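Local coordinates for protein alkaline phosphatase D (Bacillus subtilis, PDB 2YEQ) that catalyses the hydrolysis of phosphate esters, releasing phosphate from monoesters, and is a phosphodiesterase whose active site holds iron and calcium ions, at residues A[129-137]-A[459-469]; A[10-18]-A[196-205]. All coordinates share one frame; numbering follows the deposited sequence.

Near the N terminus, residues 10-18 contain strand 13-16, whose partner, residues 196-205, comes much later; contact 2 closes this loop of 177 residues and joins the N-terminal domain to the catalytic part. Inside that loop lies 129-137, which pairs with 459-469 downstream, so contact 1 closes a longer loop of 321 residues. Neither nests in the other: the four segments alternate and the loops cross. Contact 2 pairs strand 13-16 with strand 203-206, bringing the N-terminal strands 13-16, 23-28 and 74-79 onto the parallel part of the mixed ten-stranded sheet; contact 1 fastens helix 133-138 to the connection between strands 451-459 and 470-477, farther across the same sheet. The two meet where Tyr135 CE1 packs 3.6 Å from Trp204 CH2.

Contact 1 of 2, residues A[129-137]-A[459-469]; sequences HGYYTAYKH and MPFVTEPGAAI
His137 points its ring nitrogen NE2 at Ala467 O, a nearly straight 2.7 Å hydrogen bond lying in both the ring plane and the carbonyl plane. Histidine suits this place because its flat ring also offers a face: Ile469 CB sits over the centre of the ring, 3.6 Å above its plane, a CH-pi contact, while Met459 SD approaches the edge. An alanine here would remove ring and donor together, so Ala467 O would probably lose this bond and Ile469 its flat partner.

Beyond the sulfur, Met459 bends at chi3 (-62°), which brings CE to 3.7 Å from Ala134 CB; alanine is small enough to let the methyl in. At the other end Tyr131 N donates to Val462 O at 2.8 Å, and Pro465 CG lies over one face of the Tyr131 ring, offset toward the rim, with Thr463 O in plane at its edge. Gly130 fits because a side chain would collide with Val462 CG2.

Between these anchors, Thr133 OG1 donates to a water that also accepts from Ala467 N and donates to Phe461 O and Glu464 O, four bonds that stitch the loop. Farther out, Asn415 holds Val462 N and Thr463 OG1, and Tyr442 backs His137 and Ile469. The contact thus clamps the connection between antiparallel strands 451-459 and 470-477 onto helix 133-138, just downstream of the iron ligand Cys124, in a calcineurin-like metallophosphoesterase fold.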
loop_
_atom_site.group_PDB
_atom_site.type_symbol
_atom_site.label_atom_id
_atom_site.label_comp_id
_atom_site.label_asym_id
_atom_site.label_seq_id
_atom_site.Cartn_x
_atom_site.Cartn_y
_atom_site.Cartn_z
ATOM N N HIS A 129 -12.590 10.929 3.372
ATOM C CA HIS A 129 -12.261 11.904 2.326
ATOM C C HIS A 129 -12.970 11.671 0.987
ATOM O O HIS A 129 -13.039 12.583 0.162
ATOM C CB HIS A 129 -10.748 11.974 2.119
ATOM C CG HIS A 129 -10.038 12.612 3.274
ATOM N ND1 HIS A 129 -8.723 13.020 3.219
ATOM C CD2 HIS A 129 -10.487 12.948 4.510
ATOM C CE1 HIS A 129 -8.385 13.553 4.382
ATOM N NE2 HIS A 129 -9.438 13.523 5.179
ATOM N N GLY A 130 -13.500 10.477 0.790
ATOM C CA GLY A 130 -14.258 10.211 -0.419
ATOM C C GLY A 130 -14.730 8.789 -0.502
ATOM O O GLY A 130 -14.449 7.977 0.381
ATOM N N TYR A 131 -15.471 8.530 -1.577
ATOM C CA TYR A 131 -15.966 7.211 -1.936
ATOM C C TYR A 131 -14.878 6.437 -2.651
ATOM O O TYR A 131 -13.970 7.022 -3.264
ATOM C CB TYR A 131 -17.304 7.361 -2.747
ATOM C CG TYR A 131 -18.352 7.952 -1.833
ATOM C CD1 TYR A 131 -19.027 7.153 -0.901
ATOM C CD2 TYR A 131 -18.556 9.326 -1.781
ATOM C CE1 TYR A 131 -19.939 7.703 -0.001
ATOM C CE2 TYR A 131 -19.439 9.884 -0.884
ATOM C CZ TYR A 131 -20.126 9.066 0.011
ATOM O OH TYR A 131 -20.971 9.647 0.909
ATOM N N TYR A 132 -14.959 5.121 -2.536
ATOM C CA TYR A 132 -14.019 4.178 -3.110
ATOM C C TYR A 132 -14.334 3.780 -4.578
ATOM O O TYR A 132 -14.102 2.654 -5.019
ATOM C CB TYR A 132 -13.923 2.939 -2.218
ATOM C CG TYR A 132 -13.284 3.168 -0.823
ATOM C CD1 TYR A 132 -12.597 4.343 -0.500
ATOM C CD2 TYR A 132 -13.343 2.163 0.140
ATOM C CE1 TYR A 132 -12.021 4.521 0.778
ATOM C CE2 TYR A 132 -12.771 2.318 1.388
ATOM C CZ TYR A 132 -12.115 3.494 1.714
ATOM O OH TYR A 132 -11.551 3.600 2.974
ATOM N N THR A 133 -14.756 4.759 -5.347
ATOM C CA THR A 133 -14.941 4.595 -6.793
ATOM C C THR A 133 -13.698 4.004 -7.467
ATOM O O THR A 133 -13.808 3.184 -8.387
ATOM C CB THR A 133 -15.258 5.934 -7.408
ATOM O OG1 THR A 133 -16.191 6.613 -6.564
ATOM C CG2 THR A 133 -15.828 5.783 -8.856
ATOM N N ALA A 134 -12.499 4.376 -6.996
ATOM C CA ALA A 134 -11.280 3.805 -7.567
ATOM C C ALA A 134 -11.301 2.291 -7.572
ATOM O O ALA A 134 -10.848 1.665 -8.542
ATOM C CB ALA A 134 -9.981 4.328 -6.847
ATOM N N TYR A 135 -11.798 1.682 -6.489
ATOM C CA TYR A 135 -11.827 0.230 -6.400
ATOM C C TYR A 135 -12.933 -0.413 -7.257
ATOM O O TYR A 135 -12.793 -1.553 -7.694
ATOM C CB TYR A 135 -11.957 -0.231 -4.953
ATOM C CG TYR A 135 -10.681 -0.135 -4.142
ATOM C CD1 TYR A 135 -9.534 -0.784 -4.563
ATOM C CD2 TYR A 135 -10.626 0.600 -2.961
ATOM C CE1 TYR A 135 -8.361 -0.717 -3.843
ATOM C CE2 TYR A 135 -9.440 0.669 -2.207
ATOM C CZ TYR A 135 -8.311 0.012 -2.650
ATOM O OH TYR A 135 -7.119 0.034 -1.961
ATOM N N LYS A 136 -14.018 0.302 -7.475
ATOM C CA LYS A 136 -15.047 -0.141 -8.434
ATOM C C LYS A 136 -14.394 -0.307 -9.792
ATOM O O LYS A 136 -14.520 -1.352 -10.419
ATOM C CB LYS A 136 -16.179 0.871 -8.527
ATOM C CG LYS A 136 -17.382 0.346 -9.315
ATOM C CD LYS A 136 -18.460 1.397 -9.409
ATOM C CE LYS A 136 -19.719 0.858 -10.090
ATOM N NZ LYS A 136 -20.612 0.134 -9.143
ATOM N N HIS A 137 -13.654 0.715 -10.226
ATOM C CA HIS A 137 -12.894 0.631 -11.479
ATOM C C HIS A 137 -11.793 -0.424 -11.462
ATOM O O HIS A 137 -11.610 -1.148 -12.456
ATOM C CB HIS A 137 -12.312 2.000 -11.858
ATOM C CG HIS A 137 -13.354 3.038 -12.139
ATOM N ND1 HIS A 137 -14.273 2.914 -13.167
ATOM C CD2 HIS A 137 -13.632 4.210 -11.524
ATOM C CE1 HIS A 137 -15.051 3.983 -13.185
ATOM N NE2 HIS A 137 -14.689 4.785 -12.194
ATOM N N MET A 459 -9.432 9.840 -11.507
ATOM C CA MET A 459 -10.805 10.314 -11.555
ATOM C C MET A 459 -10.841 11.781 -11.195
ATOM O O MET A 459 -10.017 12.237 -10.408
ATOM C CB MET A 459 -11.678 9.549 -10.546
ATOM C CG MET A 459 -11.694 8.055 -10.722
ATOM S SD MET A 459 -12.416 7.165 -9.311
ATOM C CE MET A 459 -11.259 7.646 -7.995
ATOM N N PRO A 460 -11.817 12.530 -11.726
ATOM C CA PRO A 460 -11.923 13.931 -11.379
ATOM C C PRO A 460 -12.348 14.216 -9.924
ATOM O O PRO A 460 -12.059 15.301 -9.425
ATOM C CB PRO A 460 -13.000 14.450 -12.341
ATOM C CG PRO A 460 -13.744 13.237 -12.775
ATOM C CD PRO A 460 -12.726 12.180 -12.836
ATOM N N PHE A 461 -13.048 13.288 -9.266
ATOM C CA PHE A 461 -13.591 13.549 -7.917
ATOM C C PHE A 461 -13.890 12.247 -7.187
ATOM O O PHE A 461 -14.042 11.206 -7.811
ATOM C CB PHE A 461 -14.847 14.453 -7.968
ATOM C CG PHE A 461 -15.991 13.878 -8.797
ATOM C CD1 PHE A 461 -16.841 12.909 -8.269
ATOM C CD2 PHE A 461 -16.193 14.291 -10.108
ATOM C CE1 PHE A 461 -17.890 12.357 -9.028
ATOM C CE2 PHE A 461 -17.237 13.748 -10.882
ATOM C CZ PHE A 461 -18.088 12.780 -10.333
ATOM N N VAL A 462 -13.924 12.334 -5.860
ATOM C CA VAL A 462 -14.290 11.223 -4.975
ATOM C C VAL A 462 -15.334 11.661 -3.923
ATOM O O VAL A 462 -15.834 10.822 -3.176
ATOM C CB VAL A 462 -13.038 10.593 -4.258
ATOM C CG1 VAL A 462 -12.110 9.949 -5.243
ATOM C CG2 VAL A 462 -12.283 11.620 -3.404
ATOM N N THR A 463 -15.684 12.941 -3.877
ATOM C CA THR A 463 -16.620 13.459 -2.882
ATOM C C THR A 463 -18.077 13.064 -3.205
ATOM O O THR A 463 -18.946 13.160 -2.344
ATOM C CB THR A 463 -16.520 15.004 -2.738
ATOM O OG1 THR A 463 -16.571 15.630 -4.033
ATOM C CG2 THR A 463 -15.236 15.408 -2.039
ATOM N N GLU A 464 -18.314 12.655 -4.453
ATOM C CA GLU A 464 -19.563 12.028 -4.889
ATOM C C GLU A 464 -19.202 10.687 -5.498
ATOM O O GLU A 464 -18.137 10.542 -6.097
ATOM C CB GLU A 464 -20.273 12.859 -5.959
ATOM C CG GLU A 464 -20.471 14.318 -5.636
ATOM C CD GLU A 464 -21.365 14.546 -4.423
ATOM O OE1 GLU A 464 -22.212 13.686 -4.098
ATOM O OE2 GLU A 464 -21.220 15.605 -3.787
ATOM N N PRO A 465 -20.055 9.683 -5.326
ATOM C CA PRO A 465 -19.852 8.419 -6.024
ATOM C C PRO A 465 -19.955 8.601 -7.542
ATOM O O PRO A 465 -20.544 9.585 -8.006
ATOM C CB PRO A 465 -21.008 7.541 -5.531
ATOM C CG PRO A 465 -21.655 8.275 -4.458
ATOM C CD PRO A 465 -21.328 9.704 -4.599
ATOM N N GLY A 466 -19.343 7.695 -8.288
ATOM C CA GLY A 466 -19.622 7.538 -9.723
ATOM C C GLY A 466 -18.770 8.285 -10.739
ATOM O O GLY A 466 -19.159 8.379 -11.905
ATOM N N ALA A 467 -17.615 8.814 -10.330
ATOM C CA ALA A 467 -16.663 9.380 -11.289
ATOM C C ALA A 467 -16.151 8.336 -12.275
ATOM O O ALA A 467 -15.932 7.185 -11.935
ATOM C CB ALA A 467 -15.456 10.056 -10.573
ATOM N N ALA A 468 -15.950 8.775 -13.510
ATOM C CA ALA A 468 -15.359 7.955 -14.556
ATOM C C ALA A 468 -13.835 7.909 -14.321
ATOM O O ALA A 468 -13.283 8.824 -13.736
ATOM C CB ALA A 468 -15.675 8.573 -15.951
ATOM N N ILE A 469 -13.180 6.842 -14.758
ATOM C CA ILE A 469 -11.724 6.727 -14.658
ATOM C C ILE A 469 -11.085 6.883 -16.054
ATOM O O ILE A 469 -11.695 6.514 -17.056
ATOM C CB ILE A 469 -11.317 5.399 -14.012
ATOM C CG1 ILE A 469 -9.882 5.485 -13.460
ATOM C CG2 ILE A 469 -11.465 4.232 -14.990
ATOM C CD1 ILE A 469 -9.610 4.482 -12.351
HETATM O O HOH W 1 -16.273 9.214 -7.579
HETATM O O HOH W 2 -18.221 5.114 -6.238
#

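Contact 2 of 2, residues A[10-18]-A[196-205]; sequences TLGVASGDP and KAAHAAFPWV. With PE5 (3,6,9,12,15,18,21,24-octaoxahexacosan-1-ol), chain D; EDO (1,2-ethanediol), chain I; EDO (1,2-ethanediol), chain B.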
loop_
_atom_site.group_PDB
_atom_site.type_symbol
_atom_site.label_atom_id
_atom_site.label_comp_id
_atom_site.label_asym_id
_atom_site.label_seq_id
_atom_site.Cartn_x
_atom_site.Cartn_y
_atom_site.Cartn_z
ATOM N N THR A 10 -19.826 -10.093 6.143
ATOM C CA THR A 10 -20.064 -8.678 5.878
ATOM C C THR A 10 -18.805 -7.978 5.353
ATOM O O THR A 10 -18.893 -6.875 4.815
ATOM C CB THR A 10 -20.479 -7.966 7.190
ATOM O OG1 THR A 10 -19.462 -8.232 8.188
ATOM C CG2 THR A 10 -21.875 -8.487 7.703
ATOM N N LEU A 11 -17.639 -8.581 5.563
ATOM C CA LEU A 11 -16.366 -8.001 5.087
ATOM C C LEU A 11 -15.866 -8.709 3.844
ATOM O O LEU A 11 -14.720 -8.497 3.407
ATOM C CB LEU A 11 -15.301 -8.076 6.178
ATOM C CG LEU A 11 -15.757 -7.422 7.485
ATOM C CD1 LEU A 11 -14.591 -7.387 8.458
ATOM C CD2 LEU A 11 -16.329 -6.045 7.275
ATOM N N GLY A 12 -16.723 -9.563 3.285
ATOM C CA GLY A 12 -16.401 -10.288 2.061
ATOM C C GLY A 12 -15.307 -11.312 2.230
ATOM O O GLY A 12 -15.145 -11.938 3.289
ATOM N N VAL A 13 -14.550 -11.494 1.153
ATOM C CA VAL A 13 -13.473 -12.442 1.096
ATOM C C VAL A 13 -12.244 -11.793 0.458
ATOM O O VAL A 13 -12.321 -10.682 -0.085
ATOM C CB VAL A 13 -13.876 -13.716 0.297
ATOM C CG1 VAL A 13 -15.126 -14.411 0.929
ATOM C CG2 VAL A 13 -14.105 -13.393 -1.215
ATOM N N ALA A 14 -11.115 -12.467 0.557
ATOM C CA ALA A 14 -9.868 -11.941 -0.008
ATOM C C ALA A 14 -8.923 -13.085 -0.234
ATOM O O ALA A 14 -9.097 -14.175 0.329
ATOM C CB ALA A 14 -9.212 -10.864 0.925
ATOM N N SER A 15 -7.930 -12.847 -1.082
ATOM C CA SER A 15 -6.839 -13.792 -1.267
ATOM C C SER A 15 -5.520 -13.044 -1.374
ATOM O O SER A 15 -5.467 -11.858 -1.671
ATOM C CB SER A 15 -7.047 -14.669 -2.518
ATOM O OG SER A 15 -6.888 -13.914 -3.720
ATOM N N GLY A 16 -4.437 -13.752 -1.153
ATOM C CA GLY A 16 -3.170 -13.066 -1.111
ATOM C C GLY A 16 -1.940 -13.915 -1.007
ATOM O O GLY A 16 -1.993 -15.138 -0.910
ATOM N N ASP A 17 -0.815 -13.224 -1.051
ATOM C CA ASP A 17 0.497 -13.835 -0.939
ATOM C C ASP A 17 0.623 -15.094 -1.767
ATOM O O ASP A 17 1.026 -16.143 -1.269
ATOM C CB ASP A 17 0.831 -14.083 0.539
ATOM C CG ASP A 17 1.389 -12.839 1.215
ATOM O OD1 ASP A 17 1.131 -11.720 0.703
ATOM O OD2 ASP A 17 2.092 -12.986 2.249
ATOM N N PRO A 18 0.326 -14.976 -3.056
ATOM C CA PRO A 18 0.378 -16.148 -3.924
ATOM C C PRO A 18 1.790 -16.623 -4.110
ATOM O O PRO A 18 2.713 -15.785 -4.165
ATOM C CB PRO A 18 -0.195 -15.631 -5.261
ATOM C CG PRO A 18 0.092 -14.218 -5.262
ATOM C CD PRO A 18 -0.044 -13.773 -3.808
ATOM N N LYS A 196 -14.377 -4.420 -1.147
ATOM C CA LYS A 196 -14.626 -5.866 -1.109
ATOM C C LYS A 196 -14.585 -6.509 -2.500
ATOM O O LYS A 196 -14.111 -7.620 -2.650
ATOM C CB LYS A 196 -15.989 -6.185 -0.448
ATOM C CG LYS A 196 -16.078 -5.815 1.006
ATOM C CD LYS A 196 -17.312 -6.445 1.693
ATOM C CE LYS A 196 -18.603 -5.784 1.352
ATOM N NZ LYS A 196 -19.696 -6.501 2.073
ATOM N N ALA A 197 -15.116 -5.821 -3.508
ATOM C CA ALA A 197 -15.118 -6.349 -4.900
ATOM C C ALA A 197 -13.683 -6.450 -5.421
ATOM O O ALA A 197 -13.302 -7.438 -6.033
ATOM C CB ALA A 197 -15.952 -5.441 -5.822
ATOM N N ALA A 198 -12.889 -5.420 -5.150
ATOM C CA ALA A 198 -11.466 -5.427 -5.539
ATOM C C ALA A 198 -10.690 -6.534 -4.852
ATOM O O ALA A 198 -9.809 -7.175 -5.481
ATOM C CB ALA A 198 -10.836 -4.029 -5.323
ATOM N N HIS A 199 -11.042 -6.836 -3.590
ATOM C CA HIS A 199 -10.427 -7.968 -2.913
ATOM C C HIS A 199 -10.854 -9.310 -3.503
ATOM O O HIS A 199 -10.034 -10.209 -3.609
ATOM C CB HIS A 199 -10.703 -7.965 -1.397
ATOM C CG HIS A 199 -9.761 -7.109 -0.606
ATOM N ND1 HIS A 199 -8.425 -7.413 -0.477
ATOM C CD2 HIS A 199 -9.970 -5.981 0.122
ATOM C CE1 HIS A 199 -7.848 -6.504 0.299
ATOM N NE2 HIS A 199 -8.766 -5.627 0.681
ATOM N N ALA A 200 -12.143 -9.458 -3.834
ATOM C CA ALA A 200 -12.662 -10.717 -4.375
ATOM C C ALA A 200 -12.132 -10.985 -5.805
ATOM O O ALA A 200 -12.009 -12.127 -6.227
ATOM C CB ALA A 200 -14.238 -10.718 -4.355
ATOM N N ALA A 201 -11.734 -9.930 -6.503
ATOM C CA ALA A 201 -11.284 -10.032 -7.901
ATOM C C ALA A 201 -9.845 -10.519 -8.120
ATOM O O ALA A 201 -9.535 -11.143 -9.151
ATOM C CB ALA A 201 -11.502 -8.676 -8.594
ATOM N N PHE A 202 -8.946 -10.233 -7.179
ATOM C CA PHE A 202 -7.502 -10.484 -7.372
ATOM C C PHE A 202 -6.798 -10.876 -6.064
ATOM O O PHE A 202 -7.226 -10.467 -5.006
ATOM C CB PHE A 202 -6.781 -9.209 -7.819
ATOM C CG PHE A 202 -7.521 -8.368 -8.790
ATOM C CD1 PHE A 202 -7.617 -8.752 -10.127
ATOM C CD2 PHE A 202 -8.046 -7.158 -8.416
ATOM C CE1 PHE A 202 -8.266 -7.963 -11.037
ATOM C CE2 PHE A 202 -8.705 -6.356 -9.335
ATOM C CZ PHE A 202 -8.822 -6.781 -10.653
ATOM N N PRO A 203 -5.696 -11.606 -6.149
ATOM C CA PRO A 203 -4.821 -11.775 -4.985
ATOM C C PRO A 203 -4.087 -10.484 -4.696
ATOM O O PRO A 203 -3.664 -9.807 -5.639
ATOM C CB PRO A 203 -3.831 -12.843 -5.427
ATOM C CG PRO A 203 -3.837 -12.779 -6.914
ATOM C CD PRO A 203 -5.142 -12.241 -7.354
ATOM N N TRP A 204 -3.953 -10.150 -3.406
ATOM C CA TRP A 204 -3.303 -8.928 -2.961
ATOM C C TRP A 204 -2.003 -9.255 -2.208
ATOM O O TRP A 204 -1.914 -10.265 -1.479
ATOM C CB TRP A 204 -4.193 -8.118 -2.033
ATOM C CG TRP A 204 -5.325 -7.372 -2.681
ATOM C CD1 TRP A 204 -6.141 -7.824 -3.685
ATOM C CD2 TRP A 204 -5.797 -6.061 -2.348
ATOM N NE1 TRP A 204 -7.065 -6.879 -3.996
ATOM C CE2 TRP A 204 -6.891 -5.789 -3.189
ATOM C CE3 TRP A 204 -5.388 -5.081 -1.424
ATOM C CZ2 TRP A 204 -7.582 -4.600 -3.139
ATOM C CZ3 TRP A 204 -6.055 -3.909 -1.377
ATOM C CH2 TRP A 204 -7.160 -3.665 -2.214
ATOM N N VAL A 205 -1.013 -8.379 -2.395
ATOM C CA VAL A 205 0.227 -8.364 -1.636
ATOM C C VAL A 205 0.232 -7.033 -0.905
ATOM O O VAL A 205 0.391 -5.967 -1.508
ATOM C CB VAL A 205 1.457 -8.539 -2.536
ATOM C CG1 VAL A 205 2.776 -8.558 -1.713
ATOM C CG2 VAL A 205 1.330 -9.863 -3.298
HETATM C C50 PE5 D . -17.380 -15.037 -10.157
HETATM O O1 PE5 D . -16.298 -14.575 -9.336
HETATM C C1 PE5 D . -16.247 -13.160 -9.344
HETATM C C2 PE5 D . -15.050 -12.591 -8.607
HETATM O O2 PE5 D . -15.417 -11.334 -8.029
HETATM C C3 PE5 D . -15.238 -10.174 -8.844
HETATM C C4 PE5 D . -15.491 -8.933 -8.013
HETATM C C1 EDO I . 4.630 -15.308 -0.040
HETATM O O1 EDO I . 3.960 -14.830 -1.216
HETATM C C2 EDO I . 4.769 -14.186 0.977
HETATM O O2 EDO I . 4.276 -14.607 2.250
HETATM C C1 EDO B . -7.649 -13.046 -10.860
HETATM O O1 EDO B . -7.861 -13.341 -9.487
HETATM C C2 EDO B . -6.184 -12.745 -11.101
HETATM O O2 EDO B . -5.977 -12.801 -12.517
HETATM O O HOH W 3 -15.302 -9.736 -1.112
HETATM O O HOH W 4 -9.296 -12.782 -4.446
HETATM O O HOH W 5 -7.826 -9.936 -2.080
HETATM O O HOH W 6 -1.077 -9.927 1.116
#
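Lys196 reaches along residues 10-12 to hydrogen-bond Thr10 O through NZ at 2.9 Å, the donor standing above the carbonyl plane. A bend at chi3 (-75°) lays its CD against Leu11 C, 3.4 Å away, and Gly12 suits the spot because a CB would be tight against that same methylene. A water donates to Lys196 O and accepts a hydrogen bond from Val13 N, bridging the two backbones.

Three residues on, His199 sets CB against Val13 O. Its ring approaches Ala14 CB obliquely, carries Trp204 CZ2 over the centre of one face, and bonds Tyr152 OH through NE2. A second water joins His199 O to Ser15 N. Ala200, small and apolar, meets Val13 CG2 through its CB at 4.1 Å.

Helix 193-201 then turns into interior strand 203-206, which leads toward the calcium ligands Asp209 and Asp210; with strand 145-148 and helix 179-190 it completes a beta-alpha-beta crossover, and strand 13-16 runs parallel on the far side of 203-206 from 145-148. Pro203 CA lies 3.2 Å from Ser15 OG, which is bonded to Thr104 OG1. Trp204 makes the parallel ladder, its N donating to Ser15 O at 2.9 Å and its O accepting from Asp17 N at 3.2 Å; Gly16 must lack a side chain, since a CB would clash with Trp204 O. The indole NE1 reaches back to Ala198 O. Val205 CG2 ends against Pro18 CD.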